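Local coordinates for lasso peptide isopeptidase AtxE2 (Asticcacaulis excentricus, PDB 5TXE), which hydrolyses the isopeptide bond of the lasso peptides astexin-2 and astexin-3, recognising mainly their looped, threaded shape and converting them to linear peptides, at residues Leu63-Gln73 against Ile130-Leu141; Thr273-Leu284 against Arg295-Ile304. The protein carries 1 engineered substitution. All coordinates share one frame; numbering follows the deposited sequence.

Contact 1 (Leu63-Gln73 against Ile130-Leu141); sequences LSPDGRYVAFQ and IQPRWSPSGTHL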
loop_
_atom_site.group_PDB
_atom_site.type_symbol
_atom_site.label_atom_id
_atom_site.label_comp_id
_atom_site.label_asym_id
_atom_site.label_seq_id
_atom_site.Cartn_x
_atom_site.Cartn_y
_atom_site.Cartn_z
ATOM N N LEU A 63 12.617 15.162 11.166
ATOM C CA LEU A 63 13.919 15.652 11.692
ATOM C C LEU A 63 13.690 16.675 12.751
ATOM O O LEU A 63 12.770 17.489 12.657
ATOM C CB LEU A 63 14.741 16.319 10.628
ATOM C CG LEU A 63 15.192 15.368 9.545
ATOM C CD1 LEU A 63 15.945 16.139 8.473
ATOM C CD2 LEU A 63 16.100 14.306 10.109
ATOM N N SER A 64 14.533 16.648 13.766
ATOM C CA SER A 64 14.483 17.710 14.773
ATOM C C SER A 64 14.732 19.111 14.116
ATOM O O SER A 64 15.345 19.186 13.039
ATOM C CB SER A 64 15.512 17.424 15.870
ATOM O OG SER A 64 16.843 17.453 15.380
ATOM N N PRO A 65 14.245 20.188 14.731
ATOM C CA PRO A 65 14.528 21.570 14.285
ATOM C C PRO A 65 15.991 21.844 13.966
ATOM O O PRO A 65 16.257 22.340 12.893
ATOM C CB PRO A 65 14.043 22.414 15.451
ATOM C CG PRO A 65 12.873 21.591 15.908
ATOM C CD PRO A 65 13.470 20.220 15.973
ATOM N N ASP A 66 16.933 21.392 14.786
ATOM C CA ASP A 66 18.362 21.590 14.456
ATOM C C ASP A 66 18.915 20.553 13.495
ATOM O O ASP A 66 20.115 20.572 13.170
ATOM C CB ASP A 66 19.241 21.649 15.726
ATOM C CG ASP A 66 19.325 20.304 16.492
ATOM O OD1 ASP A 66 18.776 19.268 16.038
ATOM O OD2 ASP A 66 19.951 20.302 17.580
ATOM N N GLY A 67 18.091 19.604 13.065
ATOM C CA GLY A 67 18.563 18.567 12.122
ATOM C C GLY A 67 19.409 17.427 12.669
ATOM O O GLY A 67 19.832 16.553 11.915
ATOM N N ARG A 68 19.684 17.422 13.963
ATOM C CA ARG A 68 20.619 16.438 14.507
ATOM C C ARG A 68 19.997 15.096 14.880
ATOM O O ARG A 68 20.720 14.142 15.094
ATOM C CB ARG A 68 21.414 17.049 15.678
ATOM C CG ARG A 68 22.501 18.039 15.158
ATOM C CD ARG A 68 23.459 18.680 16.185
ATOM N NE ARG A 68 22.728 18.907 17.434
ATOM C CZ ARG A 68 23.078 18.438 18.631
ATOM N NH1 ARG A 68 24.211 17.756 18.799
ATOM N NH2 ARG A 68 22.293 18.672 19.678
ATOM N N TYR A 69 18.664 15.035 14.962
ATOM C CA TYR A 69 17.964 13.802 15.331
ATOM C C TYR A 69 16.834 13.501 14.350
ATOM O O TYR A 69 16.272 14.406 13.735
ATOM C CB TYR A 69 17.437 13.885 16.779
ATOM C CG TYR A 69 18.560 13.974 17.760
ATOM C CD1 TYR A 69 19.191 12.826 18.221
ATOM C CD2 TYR A 69 19.046 15.229 18.203
ATOM C CE1 TYR A 69 20.257 12.908 19.111
ATOM C CE2 TYR A 69 20.121 15.314 19.086
ATOM C CZ TYR A 69 20.728 14.150 19.522
ATOM O OH TYR A 69 21.793 14.213 20.399
ATOM N N VAL A 70 16.543 12.221 14.172
ATOM C CA VAL A 70 15.386 11.809 13.395
ATOM C C VAL A 70 14.491 10.947 14.283
ATOM O O VAL A 70 14.968 10.073 14.992
ATOM C CB VAL A 70 15.776 11.065 12.116
ATOM C CG1 VAL A 70 16.597 9.827 12.377
ATOM C CG2 VAL A 70 14.529 10.730 11.305
ATOM N N ALA A 71 13.200 11.227 14.246
ATOM C CA ALA A 71 12.199 10.495 15.003
ATOM C C ALA A 71 11.249 9.771 14.033
ATOM O O ALA A 71 10.878 10.307 12.972
ATOM C CB ALA A 71 11.408 11.458 15.877
ATOM N N PHE A 72 10.865 8.558 14.410
ATOM C CA PHE A 72 10.056 7.698 13.565
ATOM C C PHE A 72 9.525 6.536 14.399
ATOM O O PHE A 72 10.108 6.218 15.433
ATOM C CB PHE A 72 10.901 7.146 12.418
ATOM C CG PHE A 72 12.158 6.431 12.864
ATOM C CD1 PHE A 72 13.259 7.134 13.255
ATOM C CD2 PHE A 72 12.216 5.055 12.910
ATOM C CE1 PHE A 72 14.417 6.475 13.652
ATOM C CE2 PHE A 72 13.342 4.389 13.332
ATOM C CZ PHE A 72 14.461 5.101 13.700
ATOM N N GLN A 73 8.440 5.906 13.930
ATOM C CA GLN A 73 7.815 4.737 14.556
ATOM C C GLN A 73 8.186 3.455 13.903
ATOM O O GLN A 73 8.205 3.345 12.673
ATOM C CB GLN A 73 6.310 4.867 14.552
ATOM C CG GLN A 73 5.601 3.798 15.347
ATOM C CD GLN A 73 4.124 3.782 14.990
ATOM O OE1 GLN A 73 3.221 4.103 15.829
ATOM N NE2 GLN A 73 3.856 3.472 13.702
ATOM N N ILE A 130 2.629 7.378 11.345
ATOM C CA ILE A 130 2.648 8.280 12.500
ATOM C C ILE A 130 3.879 9.190 12.318
ATOM O O ILE A 130 5.055 8.728 12.388
ATOM C CB ILE A 130 2.770 7.502 13.826
ATOM C CG1 ILE A 130 1.621 6.492 13.995
ATOM C CG2 ILE A 130 2.870 8.469 15.021
ATOM C CD1 ILE A 130 0.255 7.162 14.064
ATOM N N GLN A 131 3.586 10.460 12.122
ATOM C CA GLN A 131 4.619 11.470 12.029
ATOM C C GLN A 131 4.772 12.219 13.344
ATOM O O GLN A 131 3.854 12.870 13.785
ATOM C CB GLN A 131 4.339 12.481 10.914
ATOM C CG GLN A 131 5.689 13.075 10.466
ATOM C CD GLN A 131 5.626 14.112 9.330
ATOM O OE1 GLN A 131 4.561 14.688 8.992
ATOM N NE2 GLN A 131 6.796 14.355 8.738
ATOM N N PRO A 132 5.905 12.070 13.981
ATOM C CA PRO A 132 6.151 12.771 15.220
ATOM C C PRO A 132 6.421 14.243 15.019
ATOM O O PRO A 132 7.183 14.592 14.120
ATOM C CB PRO A 132 7.431 12.135 15.758
ATOM C CG PRO A 132 7.903 11.200 14.750
ATOM C CD PRO A 132 7.017 11.215 13.563
ATOM N N ARG A 133 5.835 15.073 15.875
ATOM C CA ARG A 133 6.016 16.516 15.836
ATOM C C ARG A 133 7.002 16.919 16.884
ATOM O O ARG A 133 6.769 16.672 18.083
ATOM C CB ARG A 133 4.698 17.192 16.101
ATOM C CG ARG A 133 3.548 16.653 15.240
ATOM C CD ARG A 133 3.939 17.041 13.863
ATOM N NE ARG A 133 3.457 16.384 12.636
ATOM C CZ ARG A 133 2.225 16.381 12.180
ATOM N NH1 ARG A 133 1.237 16.838 12.909
ATOM N NH2 ARG A 133 1.972 15.829 11.025
ATOM N N TRP A 134 8.122 17.474 16.466
ATOM C CA TRP A 134 9.094 17.977 17.436
ATOM C C TRP A 134 8.647 19.322 18.022
ATOM O O TRP A 134 8.169 20.189 17.306
ATOM C CB TRP A 134 10.427 18.173 16.797
ATOM C CG TRP A 134 11.080 16.947 16.436
ATOM C CD1 TRP A 134 10.901 16.259 15.281
ATOM C CD2 TRP A 134 12.143 16.278 17.147
ATOM N NE1 TRP A 134 11.773 15.197 15.233
ATOM C CE2 TRP A 134 12.529 15.188 16.385
ATOM C CE3 TRP A 134 12.769 16.481 18.379
ATOM C CZ2 TRP A 134 13.515 14.310 16.799
ATOM C CZ3 TRP A 134 13.762 15.598 18.790
ATOM C CH2 TRP A 134 14.124 14.539 18.001
ATOM N N SER A 135 8.809 19.500 19.324
ATOM C CA SER A 135 8.625 20.829 19.939
ATOM C C SER A 135 9.755 21.748 19.393
ATOM O O SER A 135 10.762 21.244 18.954
ATOM C CB SER A 135 8.719 20.757 21.453
ATOM O OG SER A 135 9.962 20.179 21.856
ATOM N N PRO A 136 9.544 23.077 19.356
ATOM C CA PRO A 136 10.548 24.042 18.819
ATOM C C PRO A 136 11.876 23.932 19.531
ATOM O O PRO A 136 12.900 24.041 18.910
ATOM C CB PRO A 136 9.919 25.406 19.086
ATOM C CG PRO A 136 8.427 25.139 19.135
ATOM C CD PRO A 136 8.255 23.725 19.668
ATOM N N SER A 137 11.848 23.647 20.830
ATOM C CA SER A 137 13.102 23.422 21.574
ATOM C C SER A 137 13.839 22.132 21.212
ATOM O O SER A 137 14.979 21.905 21.628
ATOM C CB SER A 137 12.800 23.368 23.077
ATOM O OG SER A 137 11.966 22.247 23.400
ATOM N N GLY A 138 13.171 21.220 20.514
ATOM C CA GLY A 138 13.805 19.942 20.200
ATOM C C GLY A 138 13.810 18.936 21.340
ATOM O O GLY A 138 14.496 17.924 21.250
ATOM N N THR A 139 13.038 19.177 22.388
ATOM C CA THR A 139 13.116 18.293 23.565
ATOM C C THR A 139 11.944 17.292 23.709
ATOM O O THR A 139 12.050 16.358 24.475
ATOM C CB THR A 139 13.167 19.093 24.896
ATOM O OG1 THR A 139 12.019 19.931 24.975
ATOM C CG2 THR A 139 14.449 19.944 25.014
ATOM N N HIS A 140 10.822 17.519 23.035
ATOM C CA HIS A 140 9.690 16.612 23.162
ATOM C C HIS A 140 9.084 16.334 21.798
ATOM O O HIS A 140 9.279 17.115 20.863
ATOM C CB HIS A 140 8.624 17.220 24.032
ATOM C CG HIS A 140 9.053 17.373 25.443
ATOM N ND1 HIS A 140 9.786 18.458 25.886
ATOM C CD2 HIS A 140 8.910 16.546 26.506
ATOM C CE1 HIS A 140 10.047 18.301 27.171
ATOM N NE2 HIS A 140 9.523 17.153 27.572
ATOM N N LEU A 141 8.401 15.202 21.712
ATOM C CA LEU A 141 7.658 14.808 20.586
ATOM C C LEU A 141 6.205 14.801 20.979
ATOM O O LEU A 141 5.868 14.484 22.099
ATOM C CB LEU A 141 8.088 13.408 20.157
ATOM C CG LEU A 141 9.518 13.146 19.731
ATOM C CD1 LEU A 141 9.700 11.694 19.301
ATOM C CD2 LEU A 141 9.858 14.034 18.560
HETATM O O HOH W 1 6.737 6.904 11.665
#
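S64 and G138 bring two type I turns together with their CA atoms 5.9 Å apart, and farther along the A71 and P132 CA atoms stand 6.5 Å apart, with no direct hydrogen bond between 63-73 and 130-141. Both turns, S64-G67 and S135-G138, carry a serine-proline start and a glycine end, and in each the serine OG accepts from the backbone N five residues on, Y69 or H140. The centre of the contact is the indole of W134. With CG anti to the carbonyl carbon (chi1 -69°), the ring is carried toward the 63-73 turn, where S64 CA lies 3.5 Å from the centroid of its five-membered ring and only 9° off the normal, a CH-pi contact. L141 CD2 covers the opposite face, so the indole is clamped between the two. Y69 CB comes obliquely to W134 CH2, at 3.6 Å, while P65 CD touches W134 CB. A71 CB sits where three groups converge: W134 CZ2, P132 CG at 3.7 Å, and L141 CD1. Where 63-73 ends and 130-141 begins, the amide of Q73 crosses I130, OE1 lying 3.4 Å from CG1, and one water accepts from Q73 N and donates to I130 O. W134 NE1 donates to S62 O, which with the packing on both faces probably helps hold the ring's rotation. The geometry fits adjoining beta-propeller blades as in prolyl oligopeptidase relatives: between the segments the join is apolar and CH-pi packing, largely on the W134 indole, plus one water bridge, and the S62 bond links the sheets directly.

Contact 2 (Thr273-Leu284 against Arg295-Ile304); sequences TDPQNINAPTTL and RCDEEACQNI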
loop_
_atom_site.group_PDB
_atom_site.type_symbol
_atom_site.label_atom_id
_atom_site.label_comp_id
_atom_site.label_asym_id
_atom_site.label_seq_id
_atom_site.Cartn_x
_atom_site.Cartn_y
_atom_site.Cartn_z
ATOM N N THR A 273 2.094 21.227 -20.090
ATOM C CA THR A 273 1.725 22.133 -21.209
ATOM C C THR A 273 0.219 22.158 -21.423
ATOM O O THR A 273 -0.312 23.138 -21.908
ATOM C CB THR A 273 2.379 21.740 -22.545
ATOM O OG1 THR A 273 3.750 21.418 -22.324
ATOM C CG2 THR A 273 2.300 22.902 -23.562
ATOM N N ASP A 274 -0.454 21.073 -21.050
ATOM C CA ASP A 274 -1.898 20.963 -21.136
ATOM C C ASP A 274 -2.441 20.612 -19.744
ATOM O O ASP A 274 -2.592 19.443 -19.426
ATOM C CB ASP A 274 -2.224 19.876 -22.160
ATOM C CG ASP A 274 -3.704 19.711 -22.397
ATOM O OD1 ASP A 274 -4.544 20.345 -21.700
ATOM O OD2 ASP A 274 -4.020 18.919 -23.305
ATOM N N PRO A 275 -2.757 21.615 -18.903
ATOM C CA PRO A 275 -2.996 21.246 -17.495
ATOM C C PRO A 275 -4.145 20.278 -17.268
ATOM O O PRO A 275 -4.099 19.550 -16.274
ATOM C CB PRO A 275 -3.282 22.586 -16.791
ATOM C CG PRO A 275 -2.913 23.655 -17.772
ATOM C CD PRO A 275 -3.027 23.043 -19.149
ATOM N N GLN A 276 -5.119 20.238 -18.193
ATOM C CA GLN A 276 -6.269 19.322 -18.090
ATOM C C GLN A 276 -5.878 17.871 -18.281
ATOM O O GLN A 276 -6.377 17.029 -17.551
ATOM C CB GLN A 276 -7.366 19.612 -19.118
ATOM C CG GLN A 276 -8.333 20.672 -18.673
ATOM C CD GLN A 276 -7.672 22.024 -18.669
ATOM O OE1 GLN A 276 -6.963 22.375 -19.616
ATOM N NE2 GLN A 276 -7.855 22.775 -17.588
ATOM N N ASN A 277 -5.020 17.591 -19.273
ATOM C CA ASN A 277 -4.598 16.225 -19.604
ATOM C C ASN A 277 -3.735 15.619 -18.510
ATOM O O ASN A 277 -2.561 15.908 -18.398
ATOM C CB ASN A 277 -3.838 16.170 -20.927
ATOM C CG ASN A 277 -3.423 14.764 -21.301
ATOM O OD1 ASN A 277 -3.708 13.786 -20.591
ATOM N ND2 ASN A 277 -2.775 14.643 -22.426
ATOM N N ILE A 278 -4.320 14.734 -17.714
ATOM C CA ILE A 278 -3.610 14.133 -16.580
ATOM C C ILE A 278 -2.446 13.207 -16.995
ATOM O O ILE A 278 -1.648 12.823 -16.179
ATOM C CB ILE A 278 -4.572 13.336 -15.650
ATOM C CG1 ILE A 278 -5.079 12.060 -16.363
ATOM C CG2 ILE A 278 -5.725 14.223 -15.168
ATOM C CD1 ILE A 278 -5.987 11.177 -15.533
ATOM N N ASN A 279 -2.358 12.807 -18.247
ATOM C CA ASN A 279 -1.289 11.902 -18.636
ATOM C C ASN A 279 -0.167 12.588 -19.345
ATOM O O ASN A 279 0.832 11.968 -19.664
ATOM C CB ASN A 279 -1.850 10.776 -19.491
ATOM C CG ASN A 279 -2.869 9.936 -18.715
ATOM O OD1 ASN A 279 -2.795 9.850 -17.474
ATOM N ND2 ASN A 279 -3.846 9.364 -19.429
ATOM N N ALA A 280 -0.320 13.883 -19.571
ATOM C CA ALA A 280 0.779 14.685 -20.061
ATOM C C ALA A 280 1.817 14.766 -18.956
ATOM O O ALA A 280 1.511 14.960 -17.774
ATOM C CB ALA A 280 0.322 16.084 -20.457
ATOM N N PRO A 281 3.063 14.613 -19.344
ATOM C CA PRO A 281 4.162 14.725 -18.395
ATOM C C PRO A 281 4.273 16.132 -17.793
ATOM O O PRO A 281 3.930 17.120 -18.439
ATOM C CB PRO A 281 5.390 14.373 -19.241
ATOM C CG PRO A 281 5.000 14.737 -20.626
ATOM C CD PRO A 281 3.513 14.547 -20.745
ATOM N N THR A 282 4.699 16.208 -16.540
ATOM C CA THR A 282 4.925 17.481 -15.903
ATOM C C THR A 282 6.352 17.816 -16.143
ATOM O O THR A 282 7.179 16.914 -16.393
ATOM C CB THR A 282 4.694 17.424 -14.378
ATOM O OG1 THR A 282 5.742 16.667 -13.747
ATOM C CG2 THR A 282 3.363 16.815 -14.083
ATOM N N THR A 283 6.624 19.117 -16.053
ATOM C CA THR A 283 7.929 19.678 -16.274
ATOM C C THR A 283 8.193 20.678 -15.142
ATOM O O THR A 283 7.310 21.450 -14.794
ATOM C CB THR A 283 7.991 20.461 -17.624
ATOM O OG1 THR A 283 7.676 19.591 -18.722
ATOM C CG2 THR A 283 9.354 20.996 -17.847
ATOM N N LEU A 284 9.419 20.682 -14.640
ATOM C CA LEU A 284 9.897 21.702 -13.750
ATOM C C LEU A 284 9.841 23.115 -14.356
ATOM O O LEU A 284 10.328 23.328 -15.479
ATOM C CB LEU A 284 11.339 21.443 -13.460
ATOM C CG LEU A 284 11.945 22.371 -12.419
ATOM C CD1 LEU A 284 11.289 22.165 -11.073
ATOM C CD2 LEU A 284 13.420 22.076 -12.323
ATOM N N ARG A 295 10.125 27.234 -18.392
ATOM C CA ARG A 295 10.092 25.762 -18.434
ATOM C C ARG A 295 11.433 25.169 -18.720
ATOM O O ARG A 295 12.034 25.513 -19.715
ATOM C CB ARG A 295 9.212 25.255 -19.560
ATOM C CG ARG A 295 7.744 25.295 -19.288
ATOM C CD ARG A 295 7.012 24.624 -20.446
ATOM N NE ARG A 295 6.262 23.496 -19.932
ATOM C CZ ARG A 295 5.258 23.601 -19.059
ATOM N NH1 ARG A 295 4.845 24.783 -18.613
ATOM N NH2 ARG A 295 4.662 22.509 -18.623
ATOM N N CYS A 296 11.882 24.242 -17.869
ATOM C CA CYS A 296 13.079 23.426 -18.139
ATOM C C CYS A 296 12.778 22.483 -19.279
ATOM O O CYS A 296 11.701 21.877 -19.316
ATOM C CB CYS A 296 13.418 22.621 -16.910
ATOM S SG CYS A 296 14.785 21.476 -17.086
ATOM N N ASP A 297 13.692 22.351 -20.230
ATOM C CA ASP A 297 13.453 21.523 -21.433
ATOM C C ASP A 297 13.950 20.084 -21.220
ATOM O O ASP A 297 13.376 19.123 -21.752
ATOM C CB ASP A 297 14.061 22.168 -22.708
ATOM C CG ASP A 297 15.472 21.685 -23.017
ATOM O OD1 ASP A 297 16.400 22.052 -22.268
ATOM O OD2 ASP A 297 15.646 20.954 -24.020
ATOM N N GLU A 298 14.991 19.933 -20.395
ATOM C CA GLU A 298 15.672 18.652 -20.226
ATOM C C GLU A 298 14.693 17.533 -19.869
ATOM O O GLU A 298 13.661 17.739 -19.225
ATOM C CB GLU A 298 16.749 18.703 -19.139
ATOM C CG GLU A 298 17.645 19.927 -19.133
ATOM C CD GLU A 298 18.901 19.749 -19.949
ATOM O OE1 GLU A 298 19.737 18.915 -19.530
ATOM O OE2 GLU A 298 19.072 20.482 -20.958
ATOM N N GLU A 299 15.044 16.340 -20.299
ATOM C CA GLU A 299 14.232 15.174 -20.057
ATOM C C GLU A 299 14.201 14.864 -18.547
ATOM O O GLU A 299 13.202 14.412 -17.997
ATOM C CB GLU A 299 14.794 13.981 -20.878
ATOM C CG GLU A 299 13.798 12.842 -21.077
ATOM C CD GLU A 299 13.675 11.962 -19.849
ATOM O OE1 GLU A 299 14.718 11.699 -19.196
ATOM O OE2 GLU A 299 12.536 11.575 -19.508
ATOM N N ALA A 300 15.312 15.095 -17.887
ATOM C CA ALA A 300 15.429 14.857 -16.460
ATOM C C ALA A 300 14.420 15.591 -15.587
ATOM O O ALA A 300 14.212 15.196 -14.469
ATOM C CB ALA A 300 16.822 15.227 -16.029
ATOM N N CYS A 301 13.798 16.641 -16.099
ATOM C CA CYS A 301 12.929 17.555 -15.322
ATOM C C CYS A 301 11.521 17.052 -15.399
ATOM O O CYS A 301 10.612 17.700 -14.890
ATOM C CB CYS A 301 12.970 19.012 -15.922
ATOM S SG CYS A 301 14.453 20.017 -15.519
ATOM N N GLN A 302 11.305 15.923 -16.077
ATOM C CA GLN A 302 9.932 15.390 -16.260
ATOM C C GLN A 302 9.498 14.452 -15.170
ATOM O O GLN A 302 10.253 13.571 -14.755
ATOM C CB GLN A 302 9.785 14.643 -17.589
ATOM C CG GLN A 302 10.152 15.488 -18.808
ATOM C CD GLN A 302 9.236 15.251 -19.961
ATOM O OE1 GLN A 302 9.041 14.111 -20.444
ATOM N NE2 GLN A 302 8.627 16.324 -20.397
ATOM N N ASN A 303 8.261 14.649 -14.744
ATOM C CA ASN A 303 7.568 13.795 -13.797
ATOM C C ASN A 303 8.276 13.664 -12.447
ATOM O O ASN A 303 8.382 12.611 -11.855
ATOM C CB ASN A 303 7.262 12.465 -14.463
ATOM C CG ASN A 303 6.194 12.614 -15.538
ATOM O OD1 ASN A 303 5.147 13.259 -15.337
ATOM N ND2 ASN A 303 6.489 12.096 -16.707
ATOM N N ILE A 304 8.701 14.803 -11.935
ATOM C CA ILE A 304 9.319 14.882 -10.630
ATOM C C ILE A 304 8.318 14.427 -9.586
ATOM O O ILE A 304 7.143 14.749 -9.657
ATOM C CB ILE A 304 9.814 16.330 -10.361
ATOM C CG1 ILE A 304 11.012 16.583 -11.280
ATOM C CG2 ILE A 304 10.191 16.560 -8.892
ATOM C CD1 ILE A 304 11.451 18.031 -11.382
HETATM O O HOH W 2 8.052 17.383 -13.274
HETATM O O HOH W 3 5.169 15.759 -11.361
#
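L284, T283 and R295 bury the most surface where 273-284 meets 295-304, at the edge of an antiparallel sheet consistent with a beta-propeller blade, with a single beta bridge pairing T283 and Q302. L284 is gripped by its backbone on two sides: its N donates to C301 O at 3.2 Å, and its O receives C296 N at 3.0 Å, nearly along the C=O axis. Its side chain, CG anti to the backbone N (chi1 -174°), lies against the C296-C301 disulfide, with CB 3.8 Å from C301 CB and CD2 near C301 SG. I304 CD1 packs on L284 too, while M334 and L316 extend this apolar cluster into the next sheet. A bend at chi3 (120°) brings the guanidinium of R295 to T273 and T283, and its NH1 has a weak bond to S271 OG. T273 CA lies over one face of the guanidinium, and T283 CB approaches obliquely, the T283 and R295 side chains crossing at about a right angle. R295 NH2 and T273 N, both donors, stand 3.2 Å apart without bonding. T283 CG2 comes against C296 O, a very short and therefore doubtful approach. T283 OG1 lies near NE2 of Q302, whose amide runs alongside P281 with OE1 3.9 Å from P281 CB. An alanine in place of Q302 would remove that amide and is likely to open a gap beside P281 and T283. T282 O accepts N303 N at 3.0 Å and is also approached by Q302 CA at 3.1 Å in a CA-H...O contact. N303 returns the bond through its side chain: T282 N donates to N303 OD1 at 3.2 Å, standing 55° above the carbonyl plane of that amide.

Contact 1 closes before contact 2 opens, so the two follow in series along the chain. Their centres lie 34 Å apart, and their nearest atoms about 18 Å, without touching. They share no sheet: contact 1 joins the sheet holding strand 69-78 to that of strands 133-134 and 140-147, whereas contact 2 ties strand 283-288 to the loop between strands 294-295 and 304-310, the passage from one four-stranded sheet to the next. Both belong to the series of antiparallel sheets that precedes the eight-stranded mixed sheet of the hydrolase domain. Neither lies at an annotated site, though the 273-279 end of contact 2 also meets the hydrolase domain through the D274-R478 salt bridge.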